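Local structure of SusD homolog (Bacteroides thetaiotaomicron, 3EHM) at residues Lys111-Ser115 / Pro116-Ala120; Asn194-Val197 / Gln198-Val201; Glu451-Thr454 / Glu455-Thr459. The protein binds glycans and probably takes part in the capture of mucin O-glycans by this gut symbiont, as a member of the SusD family of outer membrane lipoproteins. All coordinates share one frame; numbering follows the deposited sequence.

Overall arrangement
Each of the three contacts is local, made within one unbroken run of chain, so none encloses another and none cross; they follow in series from the N terminus. Interaction 1 closes the turn from helix 85-110 into helix 116-140, at the surface of the protein. Interaction 2 comes next, where the loop after helix 160-178 enters helix 197-215; its centre lies about 17 Å from that of interaction 1, and W200 packs on helix 116-140, the helix that interaction 1 begins. Interaction 3, within helix 449-459, lies deep in the chain, about 28 Å between centres from interaction 2, and touches helices 116-140 and 197-215 farther along their length.

Interaction 1 (Lys111-Ser115 / Pro116-Ala120); sequences KDSDS and PSEQA
The hydroxyl of S113 gives its hydrogen to E118, OG to OE1 at 2.6 Å, meeting the lone pair that faces away from the other carboxylate oxygen. With OG anti to the backbone N (chi1 177°), the same hydroxyl accepts from the backbone N of S115 at 3.1 Å, an ST turn; serine suits the place because one small group serves as donor and acceptor. A second hydroxyl bond runs from S117 OG to S115 OG, 3.0 Å. These bonds close the tight turn that leads into helix 116-140. S115 is its N-cap residue and P116 its first, a place where proline's missing N-H costs nothing, since the first turn has no helical carbonyl before it to bond. The backbone bonds start from S115 O, which takes N of Q119 at 3.0 Å, in the carbonyl plane, and weakly N of E118. The extended side chain of Q119 reaches back toward the loop, and its NE2 makes a weak, long bond to S113 O. The charged end of E118 reaches beyond the turn: OE2 forms a salt bridge with K24, tying the turn to helix 23-36, while Q119 rests on L177 of helix 160-178.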
ATOM      1  N   LYS A 111     -17.273  22.013  11.083  1.00 21.87           N
ATOM      2  CA  LYS A 111     -18.406  21.753  10.188  1.00 23.59           C
ATOM      3  C   LYS A 111     -19.416  22.866   9.925  1.00 25.51           C
ATOM      4  O   LYS A 111     -20.049  22.879   8.871  1.00 27.18           O
ATOM      5  CB  LYS A 111     -19.160  20.494  10.633  1.00 22.82           C
ATOM      6  CG  LYS A 111     -19.918  20.622  11.939  1.00 24.38           C
ATOM      7  CD  LYS A 111     -20.609  19.309  12.273  1.00 27.95           C
ATOM      8  CE  LYS A 111     -21.279  19.361  13.637  1.00 29.33           C
ATOM      9  NZ  LYS A 111     -21.842  18.032  14.019  1.00 32.15           N
ATOM     10  N   ASP A 112     -19.579  23.796  10.857  1.00 26.86           N
ATOM     11  CA  ASP A 112     -20.542  24.873  10.651  1.00 29.44           C
ATOM     12  C   ASP A 112     -19.880  26.246  10.655  1.00 30.45           C
ATOM     13  O   ASP A 112     -20.474  27.225  11.101  1.00 32.75           O
ATOM     14  CB  ASP A 112     -21.625  24.832  11.734  1.00 31.22           C
ATOM     15  CG  ASP A 112     -22.401  23.528  11.740  1.00 31.82           C
ATOM     16  OD1 ASP A 112     -23.006  23.185  10.701  1.00 34.06           O
ATOM     17  OD2 ASP A 112     -22.411  22.850  12.789  1.00 33.71           O
ATOM     18  N   SER A 113     -18.653  26.320  10.157  1.00 29.16           N
ATOM     19  CA  SER A 113     -17.941  27.588  10.128  1.00 28.21           C
ATOM     20  C   SER A 113     -18.167  28.324   8.817  1.00 27.78           C
ATOM     21  O   SER A 113     -18.217  27.712   7.749  1.00 27.88           O
ATOM     22  CB  SER A 113     -16.443  27.361  10.331  1.00 28.06           C
ATOM     23  OG  SER A 113     -15.738  28.587  10.236  1.00 29.22           O
ATOM     24  N   ASP A 114     -18.312  29.640   8.906  1.00 28.48           N
ATOM     25  CA  ASP A 114     -18.515  30.453   7.718  1.00 30.07           C
ATOM     26  C   ASP A 114     -17.150  30.922   7.229  1.00 29.79           C
ATOM     27  O   ASP A 114     -17.016  31.416   6.109  1.00 31.11           O
ATOM     28  CB  ASP A 114     -19.401  31.662   8.037  1.00 32.04           C
ATOM     29  CG  ASP A 114     -20.747  31.262   8.617  1.00 34.48           C
ATOM     30  OD1 ASP A 114     -21.389  30.342   8.063  1.00 37.32           O
ATOM     31  OD2 ASP A 114     -21.168  31.874   9.622  1.00 36.60           O
ATOM     32  N   SER A 115     -16.143  30.752   8.083  1.00 28.67           N
ATOM     33  CA  SER A 115     -14.770  31.140   7.773  1.00 28.91           C
ATOM     34  C   SER A 115     -14.165  30.254   6.683  1.00 28.34           C
ATOM     35  O   SER A 115     -14.056  29.036   6.845  1.00 28.62           O
ATOM     36  CB  SER A 115     -13.910  31.057   9.037  1.00 28.35           C
ATOM     37  OG  SER A 115     -12.537  31.254   8.738  1.00 32.49           O
ATOM     38  N   PRO A 116     -13.759  30.857   5.557  1.00 27.62           N
ATOM     39  CA  PRO A 116     -13.170  30.077   4.466  1.00 26.64           C
ATOM     40  C   PRO A 116     -11.898  29.336   4.863  1.00 24.74           C
ATOM     41  O   PRO A 116     -11.654  28.229   4.392  1.00 22.89           O
ATOM     42  CB  PRO A 116     -12.930  31.125   3.378  1.00 27.80           C
ATOM     43  CG  PRO A 116     -12.697  32.383   4.164  1.00 29.26           C
ATOM     44  CD  PRO A 116     -13.770  32.294   5.227  1.00 29.25           C
ATOM     45  N   SER A 117     -11.088  29.941   5.728  1.00 23.02           N
ATOM     46  CA  SER A 117      -9.848  29.305   6.161  1.00 23.75           C
ATOM     47  C   SER A 117     -10.152  28.065   6.998  1.00 22.26           C
ATOM     48  O   SER A 117      -9.420  27.077   6.940  1.00 22.02           O
ATOM     49  CB  SER A 117      -8.981  30.286   6.956  1.00 24.63           C
ATOM     50  OG  SER A 117      -9.635  30.710   8.141  1.00 30.71           O
ATOM     51  N   GLU A 118     -11.231  28.116   7.778  1.00 21.67           N
ATOM     52  CA  GLU A 118     -11.613  26.965   8.588  1.00 21.95           C
ATOM     53  C   GLU A 118     -12.201  25.877   7.696  1.00 20.11           C
ATOM     54  O   GLU A 118     -12.012  24.688   7.951  1.00 18.48           O
ATOM     55  CB  GLU A 118     -12.631  27.350   9.658  1.00 23.90           C
ATOM     56  CG  GLU A 118     -12.053  28.168  10.793  1.00 29.88           C
ATOM     57  CD  GLU A 118     -12.780  27.915  12.100  1.00 32.29           C
ATOM     58  OE1 GLU A 118     -14.031  27.939  12.106  1.00 36.80           O
ATOM     59  OE2 GLU A 118     -12.102  27.695  13.122  1.00 33.95           O
ATOM     60  N   GLN A 119     -12.920  26.289   6.656  1.00 19.79           N
ATOM     61  CA  GLN A 119     -13.501  25.337   5.713  1.00 20.75           C
ATOM     62  C   GLN A 119     -12.362  24.588   5.026  1.00 19.53           C
ATOM     63  O   GLN A 119     -12.450  23.387   4.780  1.00 19.89           O
ATOM     64  CB  GLN A 119     -14.322  26.060   4.646  1.00 22.48           C
ATOM     65  CG  GLN A 119     -15.598  26.702   5.143  1.00 27.70           C
ATOM     66  CD  GLN A 119     -16.291  27.505   4.056  1.00 30.99           C
ATOM     67  OE1 GLN A 119     -15.949  27.401   2.875  1.00 32.95           O
ATOM     68  NE2 GLN A 119     -17.279  28.304   4.449  1.00 33.68           N
ATOM     69  N   ALA A 120     -11.297  25.324   4.716  1.00 18.13           N
ATOM     70  CA  ALA A 120     -10.119  24.769   4.058  1.00 18.07           C
ATOM     71  C   ALA A 120      -9.433  23.755   4.966  1.00 18.15           C
ATOM     72  O   ALA A 120      -8.969  22.706   4.508  1.00 16.23           O
ATOM     73  CB  ALA A 120      -9.147  25.889   3.698  1.00 16.78           C
TER

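Interaction 2 (Asn194-Val197 / Gln198-Val201); sequences NGNV and QNWV
N196 holds CG anti to its own nitrogen (chi1 -172°), which swings the amide forward over the first turn of helix 197-215, while N199, with CG beside its backbone N, brings its own amide back to meet it. This is an N-cap: N196 stands just before the helix, and its OD1 accepts from N of N199 at 3.2 Å. Asparagine fits because its short side chain carries an acceptor that can stand in for the missing preceding turn. The bond is not ideal, for the donor lies well above the plane of the amide, 55° out of it, instead of on a lone pair. The two side-chain amides are stacked with planes 21° apart, although N196 ND2 and N199 OD1 stay 3.9 Å from each other. Behind the cap, N196 O weakly receives N of N199 and N of W200, and a firmer helical bond follows from V201 N to V197 O, 2.9 Å.

The other side of the turn is apolar and buried. V197 and V201, one turn apart, both rest on L178 of helix 160-178, where compact branched side chains fit against the leucine. W200 reaches instead to I124, I127 and V128 of helix 116-140. Its indole nitrogen is satisfied by D190, whose OD2 also receives N of G195, so one carboxylate joins the loop to the helix. Along the ring, CA of V197 sits at the edge, near the ring plane, and CD1 of W200 comes within 3.5 Å of N196 O.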
ATOM      1  N   ASN A 194       3.830  21.745   4.128  1.00 16.87           N
ATOM      2  CA  ASN A 194       4.145  23.059   4.687  1.00 16.51           C
ATOM      3  C   ASN A 194       3.086  24.123   4.374  1.00 16.69           C
ATOM      4  O   ASN A 194       3.418  25.271   4.089  1.00 15.76           O
ATOM      5  CB  ASN A 194       5.504  23.531   4.159  1.00 17.78           C
ATOM      6  CG  ASN A 194       6.085  24.682   4.971  1.00 19.06           C
ATOM      7  OD1 ASN A 194       6.824  25.516   4.445  1.00 20.54           O
ATOM      8  ND2 ASN A 194       5.770  24.719   6.256  1.00 15.62           N
ATOM      9  N   GLY A 195       1.815  23.734   4.411  1.00 16.87           N
ATOM     10  CA  GLY A 195       0.743  24.683   4.158  1.00 16.28           C
ATOM     11  C   GLY A 195       0.412  25.040   2.720  1.00 16.49           C
ATOM     12  O   GLY A 195      -0.465  25.871   2.485  1.00 17.90           O
ATOM     13  N   ASN A 196       1.101  24.432   1.759  1.00 17.37           N
ATOM     14  CA  ASN A 196       0.849  24.706   0.345  1.00 17.76           C
ATOM     15  C   ASN A 196      -0.431  23.991  -0.101  1.00 17.17           C
ATOM     16  O   ASN A 196      -0.411  22.794  -0.401  1.00 17.14           O
ATOM     17  CB  ASN A 196       2.027  24.221  -0.505  1.00 17.80           C
ATOM     18  CG  ASN A 196       1.917  24.651  -1.960  1.00 19.25           C
ATOM     19  OD1 ASN A 196       0.832  24.657  -2.540  1.00 18.93           O
ATOM     20  ND2 ASN A 196       3.049  25.003  -2.558  1.00 21.73           N
ATOM     21  N   VAL A 197      -1.538  24.730  -0.141  1.00 17.83           N
ATOM     22  CA  VAL A 197      -2.834  24.174  -0.534  1.00 18.24           C
ATOM     23  C   VAL A 197      -2.847  23.587  -1.951  1.00 18.46           C
ATOM     24  O   VAL A 197      -3.530  22.596  -2.205  1.00 17.47           O
ATOM     25  CB  VAL A 197      -3.949  25.243  -0.420  1.00 20.69           C
ATOM     26  CG1 VAL A 197      -5.281  24.678  -0.905  1.00 21.88           C
ATOM     27  CG2 VAL A 197      -4.069  25.708   1.022  1.00 20.17           C
ATOM     28  N   GLN A 198      -2.104  24.201  -2.870  1.00 17.37           N
ATOM     29  CA  GLN A 198      -2.041  23.711  -4.246  1.00 18.57           C
ATOM     30  C   GLN A 198      -1.537  22.270  -4.287  1.00 17.54           C
ATOM     31  O   GLN A 198      -1.997  21.473  -5.096  1.00 17.36           O
ATOM     32  CB  GLN A 198      -1.133  24.610  -5.093  1.00 19.45           C
ATOM     33  CG  GLN A 198      -1.767  25.945  -5.468  1.00 23.99           C
ATOM     34  CD  GLN A 198      -2.563  26.552  -4.326  1.00 28.67           C
ATOM     35  OE1 GLN A 198      -3.766  26.301  -4.186  1.00 32.04           O
ATOM     36  NE2 GLN A 198      -1.891  27.341  -3.490  1.00 28.18           N
ATOM     37  N   ASN A 199      -0.587  21.935  -3.418  1.00 18.16           N
ATOM     38  CA  ASN A 199      -0.083  20.571  -3.383  1.00 16.20           C
ATOM     39  C   ASN A 199      -1.144  19.647  -2.789  1.00 15.72           C
ATOM     40  O   ASN A 199      -1.300  18.514  -3.234  1.00 14.63           O
ATOM     41  CB  ASN A 199       1.216  20.500  -2.585  1.00 17.22           C
ATOM     42  CG  ASN A 199       2.434  20.797  -3.442  1.00 20.36           C
ATOM     43  OD1 ASN A 199       3.506  21.117  -2.933  1.00 22.29           O
ATOM     44  ND2 ASN A 199       2.271  20.683  -4.755  1.00 18.52           N
ATOM     45  N   TRP A 200      -1.882  20.128  -1.793  1.00 14.96           N
ATOM     46  CA  TRP A 200      -2.931  19.305  -1.205  1.00 15.35           C
ATOM     47  C   TRP A 200      -3.966  18.964  -2.271  1.00 14.88           C
ATOM     48  O   TRP A 200      -4.525  17.865  -2.278  1.00 12.83           O
ATOM     49  CB  TRP A 200      -3.598  20.021  -0.030  1.00 15.64           C
ATOM     50  CG  TRP A 200      -2.855  19.828   1.253  1.00 16.05           C
ATOM     51  CD1 TRP A 200      -2.042  20.728   1.879  1.00 15.79           C
ATOM     52  CD2 TRP A 200      -2.810  18.630   2.040  1.00 13.94           C
ATOM     53  NE1 TRP A 200      -1.491  20.165   3.007  1.00 12.89           N
ATOM     54  CE2 TRP A 200      -1.946  18.878   3.129  1.00 14.49           C
ATOM     55  CE3 TRP A 200      -3.414  17.371   1.928  1.00 15.81           C
ATOM     56  CZ2 TRP A 200      -1.669  17.909   4.103  1.00 14.08           C
ATOM     57  CZ3 TRP A 200      -3.139  16.408   2.897  1.00 14.61           C
ATOM     58  CH2 TRP A 200      -2.274  16.685   3.970  1.00 13.69           C
ATOM     59  N   VAL A 201      -4.215  19.908  -3.174  1.00 14.31           N
ATOM     60  CA  VAL A 201      -5.168  19.684  -4.252  1.00 13.92           C
ATOM     61  C   VAL A 201      -4.630  18.600  -5.180  1.00 14.15           C
ATOM     62  O   VAL A 201      -5.364  17.707  -5.597  1.00 15.69           O
ATOM     63  CB  VAL A 201      -5.416  20.979  -5.061  1.00 13.85           C
ATOM     64  CG1 VAL A 201      -6.169  20.659  -6.343  1.00 13.36           C
ATOM     65  CG2 VAL A 201      -6.217  21.972  -4.215  1.00 14.94           C
TER

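Interaction 3 (Glu451-Thr454 / Glu455-Thr459); sequences EAWT and EYRRT
One face of the W453 indole carries the guanidinium of R457, the planes 17° apart. CZ stands over the six-membered ring, 3.7 Å from its centroid, a cation-pi contact, while CD makes a CH-pi contact with the five-membered ring. At the guanidinium edge, in its plane, lie C of W453 and N of T454. The bend at chi3 (-74°) brings R457 NE back over W453 O, 3.1 Å away and well above the carbonyl plane. That oxygen accepts twice, taking the helical N-H of R457 from the opposite face of its plane. Arginine suits the place because a flat cation can cover the ring and still donate at its rim: NH1 goes to the carbonyls of D138 and E487, and these bonds, with the stack and the NE bond, fix the guanidinium's rotation. An alanine in place of W453 would probably strip R457 of its flat support and leave P486 O without the indole N-H that now satisfies it.

On another side of the helix, R458 grips E455 side-on, NH2 to OE1 at 2.6 Å and NE to OE2 at 2.9 Å. E451 lies alongside E455 and points the same way, its OE2 4.1 Å from E455 OE2; R214 NH1 forms salt bridges with both and probably eases the like charges.

The contact is buried near the middle of this mainly helical fold, with TPR-like repeats and long loops. Helix 429-445 packs on E455, R458 and T459, R214 of helix 197-215 on T454, and V139 of helix 116-140 on W453.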
ATOM      1  N   GLU A 451      -1.028  -0.550  -0.631  1.00 12.27           N
ATOM      2  CA  GLU A 451      -1.414  -0.219  -2.003  1.00 12.97           C
ATOM      3  C   GLU A 451      -1.009  -1.344  -2.960  1.00 11.95           C
ATOM      4  O   GLU A 451      -1.768  -1.711  -3.849  1.00 10.59           O
ATOM      5  CB  GLU A 451      -0.763   1.102  -2.428  1.00 14.26           C
ATOM      6  CG  GLU A 451      -1.152   1.609  -3.814  1.00 15.65           C
ATOM      7  CD  GLU A 451      -2.648   1.831  -3.986  1.00 18.15           C
ATOM      8  OE1 GLU A 451      -3.344   2.116  -2.984  1.00 17.07           O
ATOM      9  OE2 GLU A 451      -3.125   1.741  -5.138  1.00 18.26           O
ATOM     10  N   ALA A 452       0.186  -1.894  -2.769  1.00 12.73           N
ATOM     11  CA  ALA A 452       0.663  -2.975  -3.623  1.00 12.71           C
ATOM     12  C   ALA A 452      -0.204  -4.220  -3.448  1.00 14.12           C
ATOM     13  O   ALA A 452      -0.496  -4.929  -4.412  1.00 11.83           O
ATOM     14  CB  ALA A 452       2.110  -3.293  -3.292  1.00 13.29           C
ATOM     15  N   TRP A 453      -0.607  -4.483  -2.209  1.00 11.81           N
ATOM     16  CA  TRP A 453      -1.446  -5.632  -1.901  1.00 12.52           C
ATOM     17  C   TRP A 453      -2.829  -5.445  -2.526  1.00 13.79           C
ATOM     18  O   TRP A 453      -3.418  -6.387  -3.050  1.00 16.16           O
ATOM     19  CB  TRP A 453      -1.554  -5.797  -0.383  1.00 12.84           C
ATOM     20  CG  TRP A 453      -2.429  -6.921   0.050  1.00 13.26           C
ATOM     21  CD1 TRP A 453      -2.571  -8.137  -0.560  1.00 14.95           C
ATOM     22  CD2 TRP A 453      -3.244  -6.962   1.223  1.00 15.07           C
ATOM     23  NE1 TRP A 453      -3.424  -8.934   0.166  1.00 15.04           N
ATOM     24  CE2 TRP A 453      -3.852  -8.238   1.267  1.00 15.04           C
ATOM     25  CE3 TRP A 453      -3.517  -6.047   2.248  1.00 15.58           C
ATOM     26  CZ2 TRP A 453      -4.718  -8.621   2.293  1.00 15.39           C
ATOM     27  CZ3 TRP A 453      -4.382  -6.431   3.273  1.00 15.33           C
ATOM     28  CH2 TRP A 453      -4.970  -7.708   3.285  1.00 14.64           C
ATOM     29  N   THR A 454      -3.339  -4.219  -2.474  1.00 13.47           N
ATOM     30  CA  THR A 454      -4.638  -3.906  -3.063  1.00 13.25           C
ATOM     31  C   THR A 454      -4.574  -4.074  -4.583  1.00 12.23           C
ATOM     32  O   THR A 454      -5.462  -4.677  -5.191  1.00 11.56           O
ATOM     33  CB  THR A 454      -5.058  -2.455  -2.739  1.00 13.19           C
ATOM     34  OG1 THR A 454      -5.228  -2.318  -1.323  1.00 14.67           O
ATOM     35  CG2 THR A 454      -6.360  -2.096  -3.436  1.00 13.45           C
ATOM     36  N   GLU A 455      -3.518  -3.547  -5.195  1.00 11.84           N
ATOM     37  CA  GLU A 455      -3.377  -3.647  -6.640  1.00 12.88           C
ATOM     38  C   GLU A 455      -3.204  -5.079  -7.120  1.00 11.63           C
ATOM     39  O   GLU A 455      -3.673  -5.428  -8.203  1.00 12.27           O
ATOM     40  CB  GLU A 455      -2.224  -2.764  -7.126  1.00 13.43           C
ATOM     41  CG  GLU A 455      -2.599  -1.295  -7.140  1.00 14.70           C
ATOM     42  CD  GLU A 455      -3.735  -1.003  -8.111  1.00 19.53           C
ATOM     43  OE1 GLU A 455      -3.459  -0.833  -9.317  1.00 21.81           O
ATOM     44  OE2 GLU A 455      -4.907  -0.962  -7.675  1.00 18.85           O
ATOM     45  N   TYR A 456      -2.536  -5.911  -6.328  1.00 11.83           N
ATOM     46  CA  TYR A 456      -2.364  -7.311  -6.705  1.00 11.79           C
ATOM     47  C   TYR A 456      -3.724  -8.009  -6.684  1.00 11.24           C
ATOM     48  O   TYR A 456      -4.085  -8.727  -7.616  1.00 12.14           O
ATOM     49  CB  TYR A 456      -1.430  -8.038  -5.738  1.00 12.61           C
ATOM     50  CG  TYR A 456      -1.454  -9.539  -5.938  1.00 11.83           C
ATOM     51  CD1 TYR A 456      -0.778 -10.131  -7.006  1.00 11.55           C
ATOM     52  CD2 TYR A 456      -2.215 -10.360  -5.100  1.00 12.31           C
ATOM     53  CE1 TYR A 456      -0.860 -11.505  -7.241  1.00 14.59           C
ATOM     54  CE2 TYR A 456      -2.306 -11.735  -5.325  1.00 13.89           C
ATOM     55  CZ  TYR A 456      -1.626 -12.298  -6.397  1.00 15.59           C
ATOM     56  OH  TYR A 456      -1.714 -13.650  -6.630  1.00 16.64           O
ATOM     57  N   ARG A 457      -4.471  -7.804  -5.607  1.00 10.28           N
ATOM     58  CA  ARG A 457      -5.790  -8.413  -5.471  1.00 11.07           C
ATOM     59  C   ARG A 457      -6.745  -7.962  -6.573  1.00 11.97           C
ATOM     60  O   ARG A 457      -7.571  -8.743  -7.048  1.00 12.81           O
ATOM     61  CB  ARG A 457      -6.386  -8.078  -4.102  1.00 10.35           C
ATOM     62  CG  ARG A 457      -5.732  -8.813  -2.936  1.00 11.26           C
ATOM     63  CD  ARG A 457      -6.307  -8.336  -1.612  1.00 11.77           C
ATOM     64  NE  ARG A 457      -5.827  -7.001  -1.261  1.00 11.79           N
ATOM     65  CZ  ARG A 457      -6.412  -6.211  -0.367  1.00 12.59           C
ATOM     66  NH1 ARG A 457      -7.508  -6.616   0.264  1.00 12.11           N
ATOM     67  NH2 ARG A 457      -5.900  -5.020  -0.094  1.00 12.68           N
ATOM     68  N   ARG A 458      -6.629  -6.704  -6.988  1.00 13.43           N
ATOM     69  CA  ARG A 458      -7.499  -6.178  -8.036  1.00 12.98           C
ATOM     70  C   ARG A 458      -7.172  -6.730  -9.421  1.00 13.45           C
ATOM     71  O   ARG A 458      -8.074  -7.134 -10.160  1.00 12.54           O
ATOM     72  CB  ARG A 458      -7.416  -4.646  -8.088  1.00 13.68           C
ATOM     73  CG  ARG A 458      -8.191  -4.019  -9.255  1.00 12.16           C
ATOM     74  CD  ARG A 458      -8.070  -2.494  -9.275  1.00 15.42           C
ATOM     75  NE  ARG A 458      -6.750  -2.011  -9.693  1.00 11.67           N
ATOM     76  CZ  ARG A 458      -6.392  -1.796 -10.954  1.00 15.62           C
ATOM     77  NH1 ARG A 458      -7.254  -2.019 -11.940  1.00 12.46           N
ATOM     78  NH2 ARG A 458      -5.171  -1.348 -11.233  1.00 13.29           N
ATOM     79  N   THR A 459      -5.883  -6.768  -9.753  1.00 12.54           N
ATOM     80  CA  THR A 459      -5.425  -7.206 -11.072  1.00 12.37           C
ATOM     81  C   THR A 459      -4.834  -8.604 -11.205  1.00 13.45           C
ATOM     82  O   THR A 459      -4.902  -9.209 -12.278  1.00 14.68           O
ATOM     83  CB  THR A 459      -4.363  -6.240 -11.613  1.00 12.24           C
ATOM     84  OG1 THR A 459      -3.144  -6.417 -10.877  1.00 10.36           O
ATOM     85  CG2 THR A 459      -4.829  -4.798 -11.461  1.00 13.97           C
TER